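Local coordinates for protein VP5 (Halorubrum pleomorphic virus 2, PDB 6QGI) that is an envelope protein of a pleomorphic haloarchaeal virus and probably drives fusion of the viral membrane with that of the host cell, at residues A[9-14]-A[436-441]; A[310-315]-A[351-355]; A[321-325]-A[339-344]. All coordinates share one frame; numbering follows the deposited sequence.

In the fold
All three contacts gather on a set of antiparallel strands built mainly from the C-terminal half of the chain. Strand 343-355 serves interaction 3 at its beginning and interaction 2 at its end, and the centres of these two lie about 23 Å apart, with nearest atoms about 9 Å apart. Interaction 1 adds the N-terminal segment 9-14 to strand 434-439, the neighbour of 343-355, and its centre is about 13 Å from each of the others. Leu9 packs on Ala312, Leu314 and Val352 of interaction 2, while Val14 touches Tyr344 of interaction 3. Along the chain the contacts are nested, 3 within 2 and 2 within 1.

Interaction 1 (A[9-14]-A[436-441]); sequences LAAGAV and TIQLQG
Ala11, Gly12 and Ala13 pair antiparallel with Leu439, Gln438 and Ile437, the short strand axes approaching to 4.4 Å at 142° between their directions. Gly12 is the hydrogen-bonded position: Gln438 N donates to Gly12 O over 2.8 Å, and Gly12 N returns a bond to Gln438 O at 3.0 Å. Beyond this pair, Ala10 turns to positive phi just after a helix, and its O accepts from Gly441 N at 3.2 Å. A water between Val14 N and Thr436 O accepts from the first and donates to the second, supplementing a weak direct bond.

Ile437 directs its side chain to the same face as Ala11. Its CG1 lies between the backbone N and the carbonyl carbon (chi1 60°), and CD1 at the tip meets Ala11 CB at 3.7 Å and Leu9 CD1 at 3.8 Å, the Leu9 and Ile437 side chains crossing nearly at right angles. On the other face, Val14 CG2 lies 3.8 Å from Gln438 CB and also presses on the Gln438 backbone N. Gln440 bends at chi2 (-77°), bringing its CG over Ala11 CA at 3.9 Å.

Strand 343-355 bonds to the other edge of 434-439, so strand 434-439 is flanked on both edges by antiparallel neighbours, with the short strand 11-13 on one of them. Leu9 continues onto Met349 of strand 343-355 and onto strand 312-320, while Thr436 packs against helix 285-292 and its hydroxyl is hydrogen-bonded to Thr346.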
loop_
_atom_site.group_PDB
_atom_site.type_symbol
_atom_site.label_atom_id
_atom_site.label_comp_id
_atom_site.label_asym_id
_atom_site.label_seq_id
_atom_site.Cartn_x
_atom_site.Cartn_y
_atom_site.Cartn_z
ATOM N N LEU A 9 5.532 8.794 10.576
ATOM C CA LEU A 9 5.730 7.390 10.911
ATOM C C LEU A 9 6.750 6.721 9.994
ATOM O O LEU A 9 7.097 5.563 10.236
ATOM C CB LEU A 9 4.389 6.626 10.874
ATOM C CG LEU A 9 3.215 7.238 11.667
ATOM C CD1 LEU A 9 1.901 6.592 11.286
ATOM C CD2 LEU A 9 3.450 7.175 13.176
ATOM N N ALA A 10 7.258 7.453 8.964
ATOM C CA ALA A 10 8.217 6.965 7.957
ATOM C C ALA A 10 7.700 5.637 7.384
ATOM O O ALA A 10 8.441 4.666 7.221
ATOM C CB ALA A 10 9.613 6.815 8.565
ATOM N N ALA A 11 6.386 5.608 7.129
ATOM C CA ALA A 11 5.644 4.447 6.676
ATOM C C ALA A 11 4.927 4.704 5.338
ATOM O O ALA A 11 5.131 5.742 4.706
ATOM C CB ALA A 11 4.632 4.058 7.751
ATOM N N GLY A 12 4.130 3.730 4.908
ATOM C CA GLY A 12 3.329 3.812 3.697
ATOM C C GLY A 12 1.912 3.361 3.967
ATOM O O GLY A 12 1.694 2.507 4.828
ATOM N N ALA A 13 0.935 3.945 3.259
ATOM C CA ALA A 13 -0.464 3.534 3.387
ATOM C C ALA A 13 -0.618 2.129 2.782
ATOM O O ALA A 13 0.168 1.754 1.905
ATOM C CB ALA A 13 -1.372 4.536 2.695
ATOM N N VAL A 14 -1.561 1.326 3.288
ATOM C CA VAL A 14 -1.707 -0.037 2.778
ATOM C C VAL A 14 -3.125 -0.233 2.184
ATOM O O VAL A 14 -4.138 0.009 2.857
ATOM C CB VAL A 14 -1.347 -1.105 3.853
ATOM C CG1 VAL A 14 -1.549 -2.529 3.329
ATOM C CG2 VAL A 14 0.089 -0.916 4.344
ATOM N N THR A 436 -3.954 0.516 8.609
ATOM C CA THR A 436 -2.806 -0.374 8.440
ATOM C C THR A 436 -1.759 0.363 7.621
ATOM O O THR A 436 -2.051 0.861 6.530
ATOM C CB THR A 436 -3.210 -1.706 7.805
ATOM O OG1 THR A 436 -4.189 -2.331 8.628
ATOM C CG2 THR A 436 -2.025 -2.653 7.617
ATOM N N ILE A 437 -0.544 0.450 8.170
ATOM C CA ILE A 437 0.595 1.123 7.549
ATOM C C ILE A 437 1.723 0.113 7.327
ATOM O O ILE A 437 1.814 -0.873 8.055
ATOM C CB ILE A 437 1.070 2.349 8.390
ATOM C CG1 ILE A 437 1.524 1.941 9.817
ATOM C CG2 ILE A 437 -0.019 3.428 8.440
ATOM C CD1 ILE A 437 2.408 2.909 10.539
ATOM N N GLN A 438 2.569 0.342 6.312
ATOM C CA GLN A 438 3.724 -0.522 6.076
ATOM C C GLN A 438 4.942 0.196 6.633
ATOM O O GLN A 438 5.252 1.294 6.177
ATOM C CB GLN A 438 3.893 -0.877 4.590
ATOM C CG GLN A 438 5.057 -1.836 4.349
ATOM C CD GLN A 438 5.277 -2.184 2.903
ATOM O OE1 GLN A 438 4.368 -2.619 2.208
ATOM N NE2 GLN A 438 6.501 -2.023 2.428
ATOM N N LEU A 439 5.617 -0.406 7.624
ATOM C CA LEU A 439 6.794 0.189 8.254
ATOM C C LEU A 439 8.005 0.061 7.344
ATOM O O LEU A 439 8.381 -1.051 6.977
ATOM C CB LEU A 439 7.066 -0.457 9.624
ATOM C CG LEU A 439 5.897 -0.440 10.614
ATOM C CD1 LEU A 439 6.180 -1.302 11.817
ATOM C CD2 LEU A 439 5.568 0.975 11.068
ATOM N N GLN A 440 8.581 1.205 6.946
ATOM C CA GLN A 440 9.742 1.290 6.055
ATOM C C GLN A 440 10.981 1.657 6.854
ATOM O O GLN A 440 12.041 1.036 6.687
ATOM C CB GLN A 440 9.507 2.341 4.948
ATOM C CG GLN A 440 8.089 2.422 4.387
ATOM C CD GLN A 440 7.750 1.320 3.414
ATOM O OE1 GLN A 440 8.566 0.446 3.088
ATOM N NE2 GLN A 440 6.520 1.345 2.923
ATOM N N GLY A 441 10.826 2.658 7.721
ATOM C CA GLY A 441 11.885 3.161 8.579
ATOM C C GLY A 441 11.990 2.407 9.885
ATOM O O GLY A 441 11.034 1.748 10.308
HETATM O O HOH W 1 8.402 2.819 9.714
HETATM O O HOH W 2 -3.367 3.010 5.155
#

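Interaction 2 (A[310-315]-A[351-355]); sequences TGATLP and LVEGD
A single antiparallel bridge, Thr313 with Glu353, joins the beginning of strand 312-320 to the weakly bonded last part of strand 343-355, where the antiparallel pairing of these two neighbouring strands ends. The short strand axes come within 4.5 Å of each other, with 159° between their directions. Both bonds of the hydrogen-bonded pair form, but they differ in shape. Glu353 N points almost straight at Thr313 O (3.0 Å) in the carbonyl plane, whereas Thr313 N reaches Glu353 O at 2.8 Å from well above that carbonyl's plane.

The Thr313 hydroxyl sits between the backbone N and the carbonyl carbon (chi1 51°), a rotation that carries OG1 across to the partner strand. There it rests 3.3 Å from Glu353 CB and adds a weak bond to Glu353 O, which thus receives two donors from one residue. Farther out, the Glu353 side chain touches Arg424 of strand 418-427.

At Val352 and Leu351 the contact becomes apolar. Leu314 has CG anti to the backbone N (chi1 -174°), and its CD1 branch lies against Val352 CB at 4.1 Å, the two side chains meeting at a slant. One residue on, Pro315 lays CD and CG of its ring against Leu351; CD is 3.9 Å from Leu351 CB, and the side chains run nearly perpendicular. At the other end, Gly354 brings its backbone close to Ala312, with 4.5 Å between their CA atoms.

Leu9 covers the apolar side chains, while the backbones of Leu314 and Gly354 are hydrogen-bonded to Ile305 and Phe425. Strands 301-307 and 418-427 thereby continue the pairing outward, as expected for neighbouring strands of an antiparallel beta-sheet.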
loop_
_atom_site.group_PDB
_atom_site.type_symbol
_atom_site.label_atom_id
_atom_site.label_comp_id
_atom_site.label_asym_id
_atom_site.label_seq_id
_atom_site.Cartn_x
_atom_site.Cartn_y
_atom_site.Cartn_z
ATOM N N THR A 310 11.886 10.062 13.785
ATOM C CA THR A 310 10.996 11.181 14.130
ATOM C C THR A 310 10.633 11.266 15.623
ATOM O O THR A 310 10.309 12.350 16.111
ATOM C CB THR A 310 9.701 11.071 13.326
ATOM O OG1 THR A 310 9.080 9.827 13.643
ATOM C CG2 THR A 310 9.925 11.188 11.823
ATOM N N GLY A 311 10.637 10.125 16.305
ATOM C CA GLY A 311 10.279 10.008 17.715
ATOM C C GLY A 311 8.789 9.837 17.941
ATOM O O GLY A 311 8.312 10.018 19.065
ATOM N N ALA A 312 8.044 9.482 16.872
ATOM C CA ALA A 312 6.595 9.290 16.910
ATOM C C ALA A 312 6.222 7.947 17.550
ATOM O O ALA A 312 6.670 6.893 17.091
ATOM C CB ALA A 312 6.013 9.392 15.509
ATOM N N THR A 313 5.423 8.007 18.636
ATOM C CA THR A 313 4.948 6.841 19.393
ATOM C C THR A 313 3.552 6.453 18.913
ATOM O O THR A 313 2.685 7.320 18.765
ATOM C CB THR A 313 4.981 7.093 20.910
ATOM O OG1 THR A 313 4.317 8.323 21.204
ATOM C CG2 THR A 313 6.393 7.115 21.472
ATOM N N LEU A 314 3.339 5.146 18.659
ATOM C CA LEU A 314 2.077 4.632 18.130
ATOM C C LEU A 314 1.753 3.212 18.656
ATOM O O LEU A 314 2.544 2.286 18.442
ATOM C CB LEU A 314 2.157 4.641 16.583
ATOM C CG LEU A 314 0.911 4.286 15.768
ATOM C CD1 LEU A 314 -0.208 5.313 15.955
ATOM C CD2 LEU A 314 1.254 4.185 14.303
ATOM N N PRO A 315 0.580 3.015 19.314
ATOM C CA PRO A 315 0.221 1.667 19.792
ATOM C C PRO A 315 -0.560 0.865 18.740
ATOM O O PRO A 315 -1.523 1.373 18.165
ATOM C CB PRO A 315 -0.639 1.952 21.029
ATOM C CG PRO A 315 -1.142 3.376 20.852
ATOM C CD PRO A 315 -0.465 4.000 19.662
ATOM N N LEU A 351 -4.219 7.997 18.137
ATOM C CA LEU A 351 -3.386 7.824 19.325
ATOM C C LEU A 351 -1.892 8.145 19.064
ATOM O O LEU A 351 -1.071 7.942 19.967
ATOM C CB LEU A 351 -3.550 6.404 19.904
ATOM C CG LEU A 351 -4.946 6.041 20.448
ATOM C CD1 LEU A 351 -5.053 4.561 20.738
ATOM C CD2 LEU A 351 -5.304 6.849 21.692
ATOM N N VAL A 352 -1.553 8.706 17.875
ATOM C CA VAL A 352 -0.175 9.093 17.543
ATOM C C VAL A 352 0.279 10.252 18.470
ATOM O O VAL A 352 -0.435 11.247 18.640
ATOM C CB VAL A 352 0.031 9.422 16.030
ATOM C CG1 VAL A 352 -0.636 10.739 15.617
ATOM C CG2 VAL A 352 1.514 9.420 15.656
ATOM N N GLU A 353 1.442 10.071 19.105
ATOM C CA GLU A 353 2.069 11.038 20.009
ATOM C C GLU A 353 3.532 11.228 19.622
ATOM O O GLU A 353 4.039 10.494 18.771
ATOM C CB GLU A 353 1.965 10.558 21.466
ATOM C CG GLU A 353 0.773 11.096 22.229
ATOM C CD GLU A 353 0.856 10.817 23.716
ATOM O OE1 GLU A 353 0.647 9.649 24.118
ATOM O OE2 GLU A 353 1.142 11.767 24.481
ATOM N N GLY A 354 4.207 12.181 20.254
ATOM C CA GLY A 354 5.619 12.408 19.988
ATOM C C GLY A 354 6.107 13.791 20.335
ATOM O O GLY A 354 5.416 14.778 20.078
ATOM N N ASP A 355 7.314 13.863 20.908
ATOM C CA ASP A 355 7.938 15.124 21.278
ATOM C C ASP A 355 8.333 15.895 20.020
ATOM O O ASP A 355 8.879 15.316 19.073
ATOM C CB ASP A 355 9.155 14.888 22.190
ATOM C CG ASP A 355 9.665 16.141 22.875
ATOM O OD1 ASP A 355 8.901 16.739 23.671
ATOM O OD2 ASP A 355 10.833 16.517 22.632
#

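Interaction 3 (A[321-325]-A[339-344]); sequences TDASD and FSGDVY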
loop_
_atom_site.group_PDB
_atom_site.type_symbol
_atom_site.label_atom_id
_atom_site.label_comp_id
_atom_site.label_asym_id
_atom_site.label_seq_id
_atom_site.Cartn_x
_atom_site.Cartn_y
_atom_site.Cartn_z
ATOM N N THR A 321 4.668 -10.433 6.507
ATOM C CA THR A 321 4.505 -11.235 5.287
ATOM C C THR A 321 5.352 -12.506 5.446
ATOM O O THR A 321 4.944 -13.592 5.032
ATOM C CB THR A 321 4.891 -10.447 4.031
ATOM O OG1 THR A 321 6.276 -10.136 4.097
ATOM C CG2 THR A 321 4.071 -9.182 3.841
ATOM N N ASP A 322 6.525 -12.349 6.082
ATOM C CA ASP A 322 7.468 -13.416 6.374
ATOM C C ASP A 322 7.763 -13.424 7.878
ATOM O O ASP A 322 8.560 -12.610 8.358
ATOM C CB ASP A 322 8.751 -13.220 5.545
ATOM C CG ASP A 322 9.669 -14.421 5.472
ATOM O OD1 ASP A 322 9.449 -15.390 6.233
ATOM O OD2 ASP A 322 10.604 -14.397 4.648
ATOM N N ALA A 323 7.116 -14.346 8.621
ATOM C CA ALA A 323 7.269 -14.471 10.075
ATOM C C ALA A 323 8.708 -14.845 10.485
ATOM O O ALA A 323 9.009 -14.885 11.679
ATOM C CB ALA A 323 6.280 -15.485 10.616
ATOM N N SER A 324 9.593 -15.098 9.483
ATOM C CA SER A 324 11.025 -15.411 9.623
ATOM C C SER A 324 11.772 -14.198 10.159
ATOM O O SER A 324 12.785 -14.340 10.842
ATOM C CB SER A 324 11.604 -15.841 8.282
ATOM O OG SER A 324 12.974 -16.183 8.373
ATOM N N ASP A 325 11.254 -12.999 9.860
ATOM C CA ASP A 325 11.752 -11.722 10.372
ATOM C C ASP A 325 11.473 -11.682 11.867
ATOM O O ASP A 325 12.299 -11.195 12.645
ATOM C CB ASP A 325 11.072 -10.554 9.641
ATOM C CG ASP A 325 11.193 -10.574 8.126
ATOM O OD1 ASP A 325 11.986 -11.377 7.604
ATOM O OD2 ASP A 325 10.494 -9.784 7.465
ATOM N N PHE A 339 14.668 -6.800 6.609
ATOM C CA PHE A 339 13.686 -7.881 6.665
ATOM C C PHE A 339 13.453 -8.490 5.294
ATOM O O PHE A 339 13.386 -7.759 4.309
ATOM C CB PHE A 339 12.361 -7.382 7.260
ATOM C CG PHE A 339 12.409 -6.939 8.705
ATOM C CD1 PHE A 339 13.483 -7.270 9.519
ATOM C CD2 PHE A 339 11.361 -6.233 9.265
ATOM C CE1 PHE A 339 13.532 -6.847 10.848
ATOM C CE2 PHE A 339 11.415 -5.797 10.595
ATOM C CZ PHE A 339 12.495 -6.116 11.377
ATOM N N SER A 340 13.342 -9.831 5.234
ATOM C CA SER A 340 13.099 -10.580 3.994
ATOM C C SER A 340 11.731 -10.223 3.389
ATOM O O SER A 340 11.603 -10.138 2.167
ATOM C CB SER A 340 13.175 -12.084 4.246
ATOM O OG SER A 340 14.425 -12.470 4.794
ATOM N N GLY A 341 10.739 -10.026 4.257
ATOM C CA GLY A 341 9.391 -9.656 3.857
ATOM C C GLY A 341 9.043 -8.224 4.203
ATOM O O GLY A 341 9.935 -7.400 4.417
ATOM N N ASP A 342 7.739 -7.916 4.244
ATOM C CA ASP A 342 7.206 -6.598 4.560
ATOM C C ASP A 342 6.528 -6.589 5.929
ATOM O O ASP A 342 5.902 -7.576 6.325
ATOM C CB ASP A 342 6.238 -6.123 3.469
ATOM C CG ASP A 342 6.892 -5.839 2.126
ATOM O OD1 ASP A 342 7.900 -5.095 2.097
ATOM O OD2 ASP A 342 6.387 -6.348 1.102
ATOM N N VAL A 343 6.684 -5.467 6.657
ATOM C CA VAL A 343 6.113 -5.252 7.992
ATOM C C VAL A 343 4.882 -4.371 7.898
ATOM O O VAL A 343 4.972 -3.262 7.375
ATOM C CB VAL A 343 7.126 -4.628 8.992
ATOM C CG1 VAL A 343 6.519 -4.506 10.390
ATOM C CG2 VAL A 343 8.402 -5.428 9.044
ATOM N N TYR A 344 3.753 -4.845 8.447
ATOM C CA TYR A 344 2.513 -4.080 8.509
ATOM C C TYR A 344 2.192 -3.751 9.972
ATOM O O TYR A 344 2.646 -4.454 10.880
ATOM C CB TYR A 344 1.354 -4.806 7.805
ATOM C CG TYR A 344 1.592 -4.991 6.321
ATOM C CD1 TYR A 344 1.372 -3.951 5.425
ATOM C CD2 TYR A 344 2.081 -6.192 5.818
ATOM C CE1 TYR A 344 1.630 -4.100 4.065
ATOM C CE2 TYR A 344 2.328 -6.358 4.458
ATOM C CZ TYR A 344 2.103 -5.307 3.585
ATOM O OH TYR A 344 2.333 -5.461 2.241
HETATM O O HOH W 3 7.697 -9.940 6.929
#
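Asp325 turns its carboxylate onto the amides of Ser340 and Gly341 and its CB onto the Phe339 ring. CG lies anti to the carbonyl carbon (chi1 -55°), which brings both oxygens to successive amides: OD2 takes Gly341 N at 3.2 Å through its syn lone pair, and OD1 takes Ser340 N at 3.1 Å from above the carboxylate plane. The CB sits over one face of the Phe339 ring, offset toward the rim, in a CH-pi contact 4.3 Å from the centroid; carboxylate and ring planes are 27° apart.

Thr321 works at the other end. Its OG1 accepts from Asp342 N at 2.7 Å, while Thr321 N donates to Asp342 O at 3.1 Å, so Thr321 holds both the N-H and the C=O of Asp342. Its CG2 points instead at the edge of the Tyr344 ring, in plane, 3.4 Å from CE2, with the two side chains at about a right angle. The Tyr344 hydroxyl is bonded to Asn62.

Between these grips, Asp322 to Asp325 form a type I turn, and Asp322 OD1 accepts from Ser324 N in an Asx turn. A water accepts from Asp322 N at 2.8 Å and lies close to Asp325 OD2 and Asp342 O. With two backbone N-H groups on its carboxylate, Asp325 is probably stabilised as the anion, and side-chain oxygens here take backbone amides of a loop, in place of the strand-to-strand bonds found farther along strand 343-355.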